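Local structure of kinetochore protein Mis16 (Schizosaccharomyces japonicus, 4XYH) at residues A[43-48]-A[407-412]; A[126-131]-A[157-162]; A[201-206]-A[235-240]; A[254-259]-A[283-288]; A[376-381]-A[398-403]. The protein recognises histone H4 and the CENP-A chaperone Scm3 through a WD-repeat propeller, and probably takes part in CENP-A deposition at centromeres. All blocks are in the same frame, centred on the assembly; numbering follows the deposited sequence.

Contact 1. Residues A[43-48]-A[407-412]; sequences LVITEA and LQIWSP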
# COMPACT_ATOMS: atom_id res chain seq x y z
N LEU A 43 -8.67 -17.97 -8.53
CA LEU A 43 -9.72 -16.99 -8.29
C LEU A 43 -9.42 -15.66 -8.98
O LEU A 43 -8.34 -15.10 -8.80
CB LEU A 43 -9.90 -16.76 -6.79
CG LEU A 43 -10.83 -15.59 -6.42
CD1 LEU A 43 -12.28 -15.94 -6.70
CD2 LEU A 43 -10.65 -15.17 -4.98
N VAL A 44 -10.36 -15.17 -9.79
CA VAL A 44 -10.28 -13.80 -10.30
C VAL A 44 -11.63 -13.11 -10.21
O VAL A 44 -12.59 -13.56 -10.81
CB VAL A 44 -9.82 -13.72 -11.75
CG1 VAL A 44 -9.85 -12.27 -12.19
CG2 VAL A 44 -8.43 -14.27 -11.91
N ILE A 45 -11.67 -12.02 -9.46
CA ILE A 45 -12.84 -11.15 -9.37
C ILE A 45 -12.47 -9.78 -9.90
O ILE A 45 -11.45 -9.21 -9.50
CB ILE A 45 -13.32 -11.02 -7.94
CG1 ILE A 45 -13.72 -12.39 -7.40
CG2 ILE A 45 -14.46 -10.03 -7.87
CD1 ILE A 45 -13.98 -12.40 -5.91
N THR A 46 -13.28 -9.25 -10.82
CA THR A 46 -13.01 -7.93 -11.39
C THR A 46 -14.17 -7.00 -11.12
O THR A 46 -15.31 -7.34 -11.37
CB THR A 46 -12.77 -7.99 -12.91
OG1 THR A 46 -11.61 -8.79 -13.18
CG2 THR A 46 -12.51 -6.61 -13.45
N GLU A 47 -13.87 -5.82 -10.60
CA GLU A 47 -14.92 -4.88 -10.28
C GLU A 47 -14.60 -3.49 -10.83
O GLU A 47 -13.53 -2.95 -10.58
CB GLU A 47 -15.11 -4.81 -8.77
CG GLU A 47 -16.17 -3.80 -8.34
CD GLU A 47 -17.60 -4.23 -8.69
OE1 GLU A 47 -17.82 -5.45 -8.94
OE2 GLU A 47 -18.49 -3.35 -8.72
N ALA A 48 -15.53 -2.93 -11.61
CA ALA A 48 -15.38 -1.58 -12.13
C ALA A 48 -15.97 -0.59 -11.13
O ALA A 48 -17.15 -0.65 -10.82
CB ALA A 48 -16.06 -1.43 -13.48
N LEU A 407 -10.82 -2.58 -9.77
CA LEU A 407 -10.35 -3.34 -8.63
C LEU A 407 -10.31 -4.83 -8.99
O LEU A 407 -11.28 -5.38 -9.50
CB LEU A 407 -11.25 -3.12 -7.41
CG LEU A 407 -11.04 -4.12 -6.26
CD1 LEU A 407 -9.64 -3.98 -5.67
CD2 LEU A 407 -12.09 -3.96 -5.17
N GLN A 408 -9.19 -5.49 -8.72
CA GLN A 408 -9.12 -6.92 -8.97
C GLN A 408 -8.74 -7.67 -7.70
O GLN A 408 -7.84 -7.26 -6.96
CB GLN A 408 -8.12 -7.24 -10.08
CG GLN A 408 -8.75 -7.34 -11.43
CD GLN A 408 -7.74 -7.38 -12.57
OE1 GLN A 408 -6.53 -7.50 -12.35
NE2 GLN A 408 -8.25 -7.28 -13.80
N ILE A 409 -9.46 -8.76 -7.47
CA ILE A 409 -9.20 -9.67 -6.37
C ILE A 409 -8.84 -11.02 -6.97
O ILE A 409 -9.65 -11.65 -7.64
CB ILE A 409 -10.42 -9.77 -5.44
CG1 ILE A 409 -10.72 -8.39 -4.85
CG2 ILE A 409 -10.18 -10.79 -4.33
CD1 ILE A 409 -11.90 -8.35 -3.92
N TRP A 410 -7.61 -11.46 -6.74
CA TRP A 410 -7.12 -12.65 -7.42
C TRP A 410 -6.26 -13.55 -6.55
O TRP A 410 -5.69 -13.13 -5.54
CB TRP A 410 -6.33 -12.24 -8.67
CG TRP A 410 -5.34 -11.17 -8.43
CD1 TRP A 410 -5.58 -9.82 -8.34
CD2 TRP A 410 -3.93 -11.33 -8.24
NE1 TRP A 410 -4.41 -9.13 -8.12
CE2 TRP A 410 -3.38 -10.03 -8.06
CE3 TRP A 410 -3.07 -12.43 -8.22
CZ2 TRP A 410 -2.02 -9.82 -7.85
CZ3 TRP A 410 -1.72 -12.22 -8.01
CH2 TRP A 410 -1.21 -10.92 -7.83
N SER A 411 -6.18 -14.80 -6.96
CA SER A 411 -5.36 -15.79 -6.29
C SER A 411 -4.61 -16.61 -7.32
O SER A 411 -5.24 -17.26 -8.16
CB SER A 411 -6.23 -16.70 -5.44
OG SER A 411 -5.41 -17.66 -4.80
N PRO A 412 -3.27 -16.57 -7.30
CA PRO A 412 -2.57 -17.40 -8.28
C PRO A 412 -2.80 -18.88 -8.00
O PRO A 412 -3.06 -19.28 -6.87
CB PRO A 412 -1.10 -17.01 -8.10
CG PRO A 412 -1.04 -16.33 -6.77
CD PRO A 412 -2.36 -15.72 -6.51
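The closure of the seven-bladed WD40 propeller is made where L43 to E47, near the N-terminus, pair with S411 to L407, near the C-terminus. The two short segments run antiparallel at 172°, their axes 4.5 Å apart. I45 and I409 exchange both backbone N-H groups, as do E47 and L407, and S411 N adds a fifth bond to L43 O. The I45 N to I409 O bond measures 2.7 Å and is close to straight.

On one face, the branched carbons of I45 and I409 sit opposite each other, CB to CB 4.0 Å, and L43 CB lies 3.9 Å from S411 CB. Strand 87-97 packs against this side through V94 and L96. Strand 41-48 is thus the outer strand of the last blade, sewn to strand 406-412 by the "Velcro" pairing of the two chain ends that is familiar in WD40 propellers.

The other face carries V44, T46, Q408 and W410. T46 and Q408 run side by side in the same direction, with T46 OG1 3.7 Å from Q408 CG. Beyond CG the Q408 chain is extended, and its amide bonds H378 NE2 through OE1 and G380 O through NE2. A leucine in its place would probably leave both of those partners without their mates. W410 CB lies 3.5 Å from L43 O. A chi1 of 48° swings the indole away from strand 43-48 to stack on H378, and its NE1 bonds S400 OG.

Contact 2. Residues A[126-131]-A[157-162]; sequences QKIHHE and YIFDLN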
# COMPACT_ATOMS: atom_id res chain seq x y z
N GLN A 126 -20.79 0.84 2.74
CA GLN A 126 -20.79 2.10 3.48
C GLN A 126 -19.92 3.15 2.80
O GLN A 126 -18.81 2.86 2.33
CB GLN A 126 -20.34 1.89 4.93
CG GLN A 126 -20.73 3.04 5.83
CD GLN A 126 -20.49 2.78 7.31
OE1 GLN A 126 -19.36 2.54 7.74
NE2 GLN A 126 -21.55 2.85 8.11
N LYS A 127 -20.43 4.37 2.74
CA LYS A 127 -19.70 5.48 2.15
C LYS A 127 -19.73 6.61 3.15
O LYS A 127 -20.80 6.97 3.66
CB LYS A 127 -20.30 5.93 0.82
CG LYS A 127 -20.48 4.78 -0.15
CD LYS A 127 -20.55 5.22 -1.60
CE LYS A 127 -21.88 5.86 -1.91
NZ LYS A 127 -21.82 6.55 -3.24
N ILE A 128 -18.56 7.16 3.45
CA ILE A 128 -18.48 8.24 4.41
C ILE A 128 -17.89 9.46 3.75
O ILE A 128 -16.86 9.37 3.10
CB ILE A 128 -17.63 7.84 5.64
CG1 ILE A 128 -18.10 6.49 6.19
CG2 ILE A 128 -17.67 8.95 6.68
CD1 ILE A 128 -17.01 5.68 6.87
N HIS A 129 -18.53 10.62 3.94
CA HIS A 129 -18.01 11.87 3.38
C HIS A 129 -16.55 12.09 3.77
O HIS A 129 -16.19 11.97 4.95
CB HIS A 129 -18.86 13.07 3.79
CG HIS A 129 -20.18 13.15 3.08
ND1 HIS A 129 -20.86 14.33 2.89
CD2 HIS A 129 -20.93 12.18 2.51
CE1 HIS A 129 -21.97 14.08 2.22
NE2 HIS A 129 -22.04 12.79 1.97
N HIS A 130 -15.75 12.42 2.76
CA HIS A 130 -14.32 12.64 2.89
C HIS A 130 -13.90 13.92 2.15
O HIS A 130 -14.38 14.18 1.04
CB HIS A 130 -13.55 11.43 2.34
CG HIS A 130 -12.07 11.49 2.57
ND1 HIS A 130 -11.21 12.14 1.71
CD2 HIS A 130 -11.31 10.97 3.56
CE1 HIS A 130 -9.98 12.02 2.16
NE2 HIS A 130 -10.00 11.32 3.29
N GLU A 131 -13.04 14.72 2.77
CA GLU A 131 -12.53 15.96 2.16
C GLU A 131 -11.35 15.73 1.23
O GLU A 131 -10.25 15.38 1.66
CB GLU A 131 -12.11 16.97 3.24
CG GLU A 131 -13.23 17.35 4.19
CD GLU A 131 -12.92 18.61 5.00
OE1 GLU A 131 -11.73 18.97 5.19
OE2 GLU A 131 -13.89 19.26 5.46
N TYR A 157 -6.99 12.66 8.41
CA TYR A 157 -8.32 12.55 9.01
C TYR A 157 -8.48 11.25 9.81
O TYR A 157 -7.87 10.22 9.50
CB TYR A 157 -9.42 12.63 7.94
CG TYR A 157 -9.44 13.96 7.21
CD1 TYR A 157 -10.07 15.07 7.77
CD2 TYR A 157 -8.83 14.11 5.97
CE1 TYR A 157 -10.09 16.29 7.11
CE2 TYR A 157 -8.84 15.34 5.30
CZ TYR A 157 -9.48 16.42 5.88
OH TYR A 157 -9.49 17.62 5.24
N ILE A 158 -9.31 11.32 10.84
CA ILE A 158 -9.64 10.13 11.61
C ILE A 158 -11.14 9.87 11.58
O ILE A 158 -11.95 10.79 11.73
CB ILE A 158 -9.19 10.27 13.05
CG1 ILE A 158 -7.69 10.61 13.10
CG2 ILE A 158 -9.49 8.98 13.79
CD1 ILE A 158 -6.75 9.47 12.66
N PHE A 159 -11.50 8.61 11.37
CA PHE A 159 -12.89 8.17 11.34
C PHE A 159 -13.07 7.06 12.36
O PHE A 159 -12.23 6.17 12.45
CB PHE A 159 -13.28 7.66 9.95
CG PHE A 159 -13.14 8.67 8.85
CD1 PHE A 159 -11.89 8.98 8.32
CD2 PHE A 159 -14.27 9.29 8.30
CE1 PHE A 159 -11.77 9.89 7.28
CE2 PHE A 159 -14.14 10.21 7.27
CZ PHE A 159 -12.89 10.50 6.75
N ASP A 160 -14.15 7.11 13.14
CA ASP A 160 -14.48 6.02 14.06
C ASP A 160 -15.74 5.29 13.56
O ASP A 160 -16.85 5.81 13.75
CB ASP A 160 -14.68 6.57 15.48
CG ASP A 160 -14.95 5.47 16.50
OD1 ASP A 160 -15.13 4.28 16.14
OD2 ASP A 160 -14.98 5.81 17.70
N LEU A 161 -15.58 4.13 12.93
CA LEU A 161 -16.70 3.46 12.26
C LEU A 161 -17.77 3.00 13.24
O LEU A 161 -18.94 2.80 12.89
CB LEU A 161 -16.20 2.26 11.43
CG LEU A 161 -15.21 2.59 10.29
CD1 LEU A 161 -14.88 1.38 9.39
CD2 LEU A 161 -15.70 3.75 9.48
N ASN A 162 -17.37 2.86 14.50
CA ASN A 162 -18.27 2.44 15.55
C ASN A 162 -19.39 3.43 15.88
O ASN A 162 -20.35 3.08 16.56
CB ASN A 162 -17.46 2.13 16.81
CG ASN A 162 -18.29 1.50 17.89
OD1 ASN A 162 -18.98 0.51 17.65
ND2 ASN A 162 -18.26 2.08 19.08
O HOH W 1 -19.36 1.39 10.05
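Strands 126-130 and 157-160 pass at 153° with their axes 10.0 Å apart, too far for backbone pairing, so I128, H130 and E131 meet F159, L161 and Y157 mainly through side chains. I128 reaches in with two branches: CG2 lies 3.8 Å from F159 CD2, and CD1 lies 3.5 Å from L161 CD2. The ring of F159 lies rim to rim with that of H130, the planes only 16° apart and F159 CZ 3.6 Å from H130 CD2. At the edge of F159, in its plane, is the carbonyl oxygen of H129. Y157 turns its edge toward the face of H130 in a T-shaped stack, while H130 itself is tied to G132 O and T149 OG1.

The two strands belong to consecutive blades of the propeller, and this aromatic cluster lies between those sheets. At one end Y157 OH donates to E131 OE1 at 2.6 Å, on the anti side of the carboxylate, and also bonds N155 ND2. A phenylalanine in its place would probably leave E131 OE1 without this donor and N155 ND2 without its partner. At the opposite end water 1 lies 2.6 Å from Q126 OE1 and 3.2 Å from L161 O, and Q126 NE2 bonds to Y164 O and Q167 O.

Contact 3. Residues A[201-206]-A[235-240]; sequences GTEDTS and TAVVND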
# COMPACT_ATOMS: atom_id res chain seq x y z
N GLY A 201 3.70 11.41 5.80
CA GLY A 201 4.70 12.08 5.01
C GLY A 201 4.06 12.50 3.70
O GLY A 201 3.29 11.74 3.11
N THR A 202 4.36 13.71 3.24
CA THR A 202 3.73 14.22 2.03
C THR A 202 4.72 14.91 1.09
O THR A 202 5.94 14.86 1.30
CB THR A 202 2.62 15.24 2.34
OG1 THR A 202 3.22 16.50 2.69
CG2 THR A 202 1.70 14.76 3.47
N GLU A 203 4.16 15.60 0.10
CA GLU A 203 4.93 16.39 -0.84
C GLU A 203 5.61 17.61 -0.20
O GLU A 203 6.53 18.17 -0.78
CB GLU A 203 4.02 16.80 -2.02
CG GLU A 203 3.61 15.57 -2.86
CD GLU A 203 2.40 15.76 -3.78
OE1 GLU A 203 2.06 16.91 -4.13
OE2 GLU A 203 1.80 14.72 -4.17
N ASP A 204 5.21 18.01 1.01
CA ASP A 204 5.89 19.15 1.63
C ASP A 204 7.22 18.71 2.24
O ASP A 204 7.93 19.53 2.81
CB ASP A 204 4.99 19.85 2.68
CG ASP A 204 4.61 18.96 3.86
OD1 ASP A 204 5.43 18.15 4.35
OD2 ASP A 204 3.46 19.09 4.34
N THR A 205 7.55 17.42 2.09
CA THR A 205 8.84 16.80 2.48
C THR A 205 8.99 16.59 4.00
O THR A 205 10.01 16.07 4.45
CB THR A 205 10.10 17.61 1.98
OG1 THR A 205 10.41 18.66 2.91
CG2 THR A 205 9.90 18.20 0.57
N SER A 206 7.99 16.96 4.78
CA SER A 206 8.06 16.72 6.22
C SER A 206 7.45 15.36 6.60
O SER A 206 6.79 14.72 5.78
CB SER A 206 7.36 17.83 7.01
OG SER A 206 5.95 17.75 6.85
N THR A 235 14.56 16.04 1.25
CA THR A 235 14.73 17.23 0.42
C THR A 235 13.75 17.19 -0.76
O THR A 235 13.78 18.06 -1.63
CB THR A 235 16.18 17.36 -0.07
OG1 THR A 235 16.53 16.21 -0.84
CG2 THR A 235 17.14 17.47 1.12
N ALA A 236 12.87 16.20 -0.76
CA ALA A 236 11.80 16.11 -1.74
C ALA A 236 10.67 15.28 -1.14
O ALA A 236 10.79 14.82 0.01
CB ALA A 236 12.31 15.51 -3.04
N VAL A 237 9.57 15.11 -1.87
CA VAL A 237 8.38 14.41 -1.34
C VAL A 237 8.71 13.10 -0.61
O VAL A 237 9.52 12.29 -1.08
CB VAL A 237 7.37 14.10 -2.47
CG1 VAL A 237 8.08 13.43 -3.63
CG2 VAL A 237 6.26 13.19 -1.98
N VAL A 238 8.11 12.91 0.56
CA VAL A 238 8.16 11.62 1.25
C VAL A 238 7.08 10.71 0.69
O VAL A 238 5.88 10.93 0.94
CB VAL A 238 7.97 11.77 2.76
CG1 VAL A 238 8.08 10.40 3.45
CG2 VAL A 238 8.97 12.77 3.34
N ASN A 239 7.49 9.69 -0.06
CA ASN A 239 6.56 8.85 -0.80
C ASN A 239 5.84 7.78 0.04
O ASN A 239 4.70 7.39 -0.26
CB ASN A 239 7.28 8.17 -1.97
CG ASN A 239 7.66 9.16 -3.07
OD1 ASN A 239 6.90 10.08 -3.35
ND2 ASN A 239 8.82 8.96 -3.70
N ASP A 240 6.51 7.30 1.09
CA ASP A 240 6.03 6.13 1.81
C ASP A 240 6.78 6.05 3.12
O ASP A 240 7.90 6.55 3.21
CB ASP A 240 6.24 4.85 0.98
CG ASP A 240 5.39 3.67 1.46
OD1 ASP A 240 4.42 3.87 2.23
OD2 ASP A 240 5.69 2.53 1.05
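A WD40 blade presents its tight turn to the start of the next blade here: T202, E203 and T205 of the turn meet A236, V237 and V238. The turn is type I, from T202 to T205, and its key acceptor is T202 O. V238 N comes to it across the contact at 3.0 Å, and T205 N closes the turn on the same oxygen at 3.1 Å. The two N-H groups arrive from opposite faces of the carbonyl plane, so this one oxygen holds both the turn and the neighbouring chain.

Van der Waals contacts surround that bond. E203 and V237 lie side by side, pointing the same way, with V237 CG2 3.6 Å from E203 CA. T205 has its CG2 anti to the carbonyl carbon (chi1 85° for OG1), which sets the methyl 3.5 Å from A236 C. V238 CG2 faces T205 O at 3.6 Å. At G201 a CB would run into V238 CG1, so the bare CA lets V238 close in.

Inside the turn, D204 N bonds T202 OG1 in an ST turn, and D204 OD1 receives both S206 N and S206 OG, at 2.9 and 2.6 Å, the first making an Asx turn. The other carboxylate oxygen, OD2, takes H181 ND1 and T182 N, consistent with the aspartate-histidine link of the WD40 structural tetrad.

Strands 197-201 and 207-211 run into and out of the turn, while V238 opens strand 238-243, which through N239 and D240 pairs with V254 of strand 250-255.

Contact 4. Residues A[254-259]-A[283-288]; sequences VSDDCT and PVNGVA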
# COMPACT_ATOMS: atom_id res chain seq x y z
N VAL A 254 11.02 6.71 2.83
CA VAL A 254 11.70 6.81 1.55
C VAL A 254 11.11 7.99 0.79
O VAL A 254 9.97 8.42 1.05
CB VAL A 254 11.56 5.51 0.72
CG1 VAL A 254 12.20 4.34 1.44
CG2 VAL A 254 10.11 5.21 0.41
N SER A 255 11.89 8.52 -0.16
CA SER A 255 11.62 9.82 -0.76
C SER A 255 12.07 9.91 -2.23
O SER A 255 12.93 9.15 -2.67
CB SER A 255 12.32 10.92 0.07
OG SER A 255 12.38 12.17 -0.58
N ASP A 256 11.51 10.87 -2.96
CA ASP A 256 12.02 11.25 -4.27
C ASP A 256 13.51 11.68 -4.21
O ASP A 256 14.21 11.68 -5.23
CB ASP A 256 11.18 12.38 -4.87
CG ASP A 256 10.07 11.88 -5.82
OD1 ASP A 256 9.70 10.69 -5.75
OD2 ASP A 256 9.56 12.68 -6.63
N ASP A 257 14.00 12.02 -3.02
CA ASP A 257 15.38 12.47 -2.89
C ASP A 257 16.37 11.30 -2.88
O ASP A 257 17.57 11.49 -2.61
CB ASP A 257 15.55 13.35 -1.64
CG ASP A 257 15.53 12.56 -0.32
OD1 ASP A 257 15.58 11.30 -0.31
OD2 ASP A 257 15.48 13.24 0.74
N CYS A 258 15.84 10.10 -3.15
CA CYS A 258 16.61 8.84 -3.29
C CYS A 258 17.07 8.19 -1.99
O CYS A 258 17.75 7.17 -2.06
CB CYS A 258 17.84 9.06 -4.18
SG CYS A 258 17.40 9.66 -5.80
N THR A 259 16.73 8.75 -0.83
CA THR A 259 17.23 8.16 0.42
C THR A 259 16.25 7.22 1.12
O THR A 259 15.02 7.29 0.94
CB THR A 259 17.64 9.24 1.43
OG1 THR A 259 16.50 9.98 1.87
CG2 THR A 259 18.68 10.18 0.82
N PRO A 283 14.23 8.21 -7.63
CA PRO A 283 13.21 8.23 -6.57
C PRO A 283 12.81 6.86 -6.00
O PRO A 283 12.66 5.87 -6.73
CB PRO A 283 12.03 8.89 -7.27
CG PRO A 283 12.70 9.92 -8.11
CD PRO A 283 13.97 9.27 -8.62
N VAL A 284 12.68 6.81 -4.69
CA VAL A 284 12.23 5.61 -4.01
C VAL A 284 10.76 5.75 -3.64
O VAL A 284 10.40 6.65 -2.87
CB VAL A 284 13.06 5.33 -2.75
CG1 VAL A 284 12.76 3.94 -2.23
CG2 VAL A 284 14.54 5.47 -3.07
N ASN A 285 9.92 4.87 -4.19
CA ASN A 285 8.46 5.00 -4.09
C ASN A 285 7.80 4.25 -2.95
O ASN A 285 6.74 4.66 -2.48
CB ASN A 285 7.81 4.56 -5.40
CG ASN A 285 8.18 5.45 -6.56
OD1 ASN A 285 8.33 6.66 -6.39
ND2 ASN A 285 8.37 4.87 -7.73
N GLY A 286 8.39 3.14 -2.52
CA GLY A 286 7.78 2.35 -1.46
C GLY A 286 8.81 1.68 -0.58
O GLY A 286 9.97 1.48 -0.98
N VAL A 287 8.38 1.32 0.63
CA VAL A 287 9.24 0.66 1.59
C VAL A 287 8.39 -0.28 2.44
O VAL A 287 7.23 0.02 2.74
CB VAL A 287 9.98 1.69 2.48
CG1 VAL A 287 8.97 2.58 3.19
CG2 VAL A 287 10.93 0.99 3.49
N ALA A 288 8.95 -1.41 2.82
CA ALA A 288 8.19 -2.40 3.57
C ALA A 288 9.11 -3.30 4.40
O ALA A 288 10.07 -3.88 3.89
CB ALA A 288 7.34 -3.24 2.63
O HOH W 2 8.26 9.38 -7.67
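V254 and S255 of one WD40 blade meet V284 at the start of the next, the turn after strand 250-255 resting on strand 284-289. One backbone bond crosses: V284 N reaches S255 O at 3.1 Å. C258 N comes to that oxygen from the opposite face of its plane, closing the type I turn from S255 to C258.

Apolar packing centres on V254. Its CB touches V284 CG1 and its CG1 touches V287 CB, both at 3.6 Å, so the residue wedges between the two valines. A classic bulge at N285 and G286, opposite A300, lies between those two residues. V284 CG2 turns the other way, to C258 O.

At the turn itself, P283 CB lies 3.3 Å from D256 OD1 and P283 N 3.9 Å from C258 SG.

The polar side chains reach beyond the pair of segments. D256 OD1 accepts from N239 ND2, and N285 ND2 donates to V328 O and E327 OE1. Water 2 lies between D256 OD1 and N285 OD1, 2.7 and 3.0 Å from them.

D257 stabilises the turn from within: OD2 takes H234 ND1, while OD1 gathers T259 N, in an Asx turn, and T259 OG1 at 2.7 Å.

Contact 5. Residues A[376-381]-A[398-403]; sequences FMHGGH and LASLAD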
# COMPACT_ATOMS: atom_id res chain seq x y z
N PHE A 376 5.54 -15.32 -10.05
CA PHE A 376 4.25 -15.10 -10.72
C PHE A 376 4.10 -13.66 -11.18
O PHE A 376 4.50 -12.71 -10.50
CB PHE A 376 3.10 -15.45 -9.78
CG PHE A 376 1.75 -15.47 -10.43
CD1 PHE A 376 1.28 -16.61 -11.07
CD2 PHE A 376 0.92 -14.36 -10.38
CE1 PHE A 376 0.03 -16.65 -11.65
CE2 PHE A 376 -0.34 -14.38 -10.97
CZ PHE A 376 -0.79 -15.53 -11.61
N MET A 377 3.51 -13.50 -12.36
CA MET A 377 3.18 -12.18 -12.85
C MET A 377 1.70 -12.07 -13.10
O MET A 377 1.11 -12.89 -13.81
CB MET A 377 3.94 -11.84 -14.12
CG MET A 377 3.33 -10.65 -14.87
SD MET A 377 4.37 -10.13 -16.24
CE MET A 377 5.96 -10.01 -15.41
N HIS A 378 1.09 -11.06 -12.50
CA HIS A 378 -0.31 -10.77 -12.74
C HIS A 378 -0.45 -9.72 -13.85
O HIS A 378 -0.03 -8.57 -13.69
CB HIS A 378 -0.95 -10.31 -11.44
CG HIS A 378 -2.33 -9.76 -11.61
ND1 HIS A 378 -3.41 -10.55 -11.93
CD2 HIS A 378 -2.81 -8.50 -11.47
CE1 HIS A 378 -4.50 -9.80 -11.99
NE2 HIS A 378 -4.16 -8.55 -11.71
N GLY A 379 -1.03 -10.13 -14.99
CA GLY A 379 -1.20 -9.26 -16.13
C GLY A 379 -2.62 -8.76 -16.35
O GLY A 379 -2.96 -8.29 -17.44
N GLY A 380 -3.45 -8.83 -15.32
CA GLY A 380 -4.85 -8.44 -15.44
C GLY A 380 -5.17 -6.96 -15.49
O GLY A 380 -6.29 -6.58 -15.85
N HIS A 381 -4.23 -6.10 -15.12
CA HIS A 381 -4.50 -4.66 -15.16
C HIS A 381 -4.08 -4.05 -16.48
O HIS A 381 -3.05 -4.41 -17.04
CB HIS A 381 -3.82 -3.94 -14.00
CG HIS A 381 -4.43 -4.24 -12.67
ND1 HIS A 381 -5.69 -3.79 -12.32
CD2 HIS A 381 -3.98 -4.96 -11.62
CE1 HIS A 381 -5.98 -4.21 -11.10
NE2 HIS A 381 -4.96 -4.92 -10.65
N LEU A 398 -5.02 -11.71 -3.16
CA LEU A 398 -4.57 -10.32 -3.23
C LEU A 398 -5.64 -9.42 -3.81
O LEU A 398 -6.47 -9.86 -4.61
CB LEU A 398 -3.29 -10.20 -4.07
CG LEU A 398 -2.12 -10.89 -3.38
CD1 LEU A 398 -1.94 -12.34 -3.88
CD2 LEU A 398 -0.84 -10.12 -3.51
N ALA A 399 -5.63 -8.17 -3.38
CA ALA A 399 -6.43 -7.14 -4.00
C ALA A 399 -5.47 -6.15 -4.65
O ALA A 399 -4.44 -5.79 -4.07
CB ALA A 399 -7.33 -6.45 -2.97
N SER A 400 -5.80 -5.70 -5.86
CA SER A 400 -5.00 -4.68 -6.53
C SER A 400 -5.87 -3.71 -7.31
O SER A 400 -6.92 -4.09 -7.84
CB SER A 400 -3.95 -5.32 -7.45
OG SER A 400 -4.52 -6.28 -8.33
N LEU A 401 -5.43 -2.46 -7.35
CA LEU A 401 -6.15 -1.35 -8.00
C LEU A 401 -5.32 -0.75 -9.10
O LEU A 401 -4.10 -0.64 -8.97
CB LEU A 401 -6.46 -0.23 -7.00
CG LEU A 401 -7.50 -0.37 -5.92
CD1 LEU A 401 -7.26 0.78 -4.95
CD2 LEU A 401 -8.88 -0.29 -6.54
N ALA A 402 -5.98 -0.31 -10.16
CA ALA A 402 -5.29 0.39 -11.23
C ALA A 402 -6.01 1.70 -11.52
O ALA A 402 -7.13 1.91 -11.06
CB ALA A 402 -5.21 -0.48 -12.48
N ASP A 403 -5.35 2.57 -12.30
CA ASP A 403 -5.83 3.94 -12.56
C ASP A 403 -7.11 4.03 -13.37
O ASP A 403 -7.73 5.08 -13.43
CB ASP A 403 -4.74 4.75 -13.28
CG ASP A 403 -3.61 5.15 -12.35
OD1 ASP A 403 -3.85 5.17 -11.13
OD2 ASP A 403 -2.48 5.44 -12.83
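H381 and S400 make the tight part of this contact, their side chains joined by a hydrogen bond of 2.7 Å between NE2 and OG. S400 OG lies in the plane of the imidazole at its edge, and the bond is nearly straight (168°); either group could donate. S400 holds OG between its backbone N and carbonyl carbon (chi1 51°), and this torsion brings OG to NE2 at the edge of the ring. The rest of the ring packs closely: A402 CB lies 3.3 Å from H381 ND1, and S400 O 3.4 Å from H381 CE1. S400 OG also receives W410 NE1, giving the tryptophan-serine-histidine chain known from the structural tetrad of WD40 repeats.

Toward H378 the contact is looser, though still buried: its NE2 stays 4.1 Å from S400 OG and bonds Q408 OE1 instead. That ring is covered by its own loop, with G380 N 3.6 Å above its centre and H381 CD2 at its edge, and Y41 OH bonds ND1. A CB on G380 would run into H378 CE1.

The loop 379-381 leaves strand 374-378, which pairs with strand 350-354 in the preceding blade, and strand 398-402 lies between 385-390 and 406-412 in the last one.

How the contacts relate
Contacts 1 and 5 meet in the last blade, where strands 398-402 and 406-412 are neighbours, contact 5 also bringing in the end of the preceding one; their centres lie 8 Å apart. Contact 1 is a partly buried strand pairing built on backbone bonds, whereas contact 5 is wholly buried and rests on a side-chain bond to a histidine. Contacts 3 and 4 are one arrangement repeated in successive blades, a turn gripping the first strand of the next by a single N-H; they touch, and contact 4 is the more buried and more apolar. Contact 2, also buried, touches none of the others and joins two sheets largely through aromatic and aliphatic side chains. Contacts 2 to 5 are all nested in the chain loop that contact 1 closes.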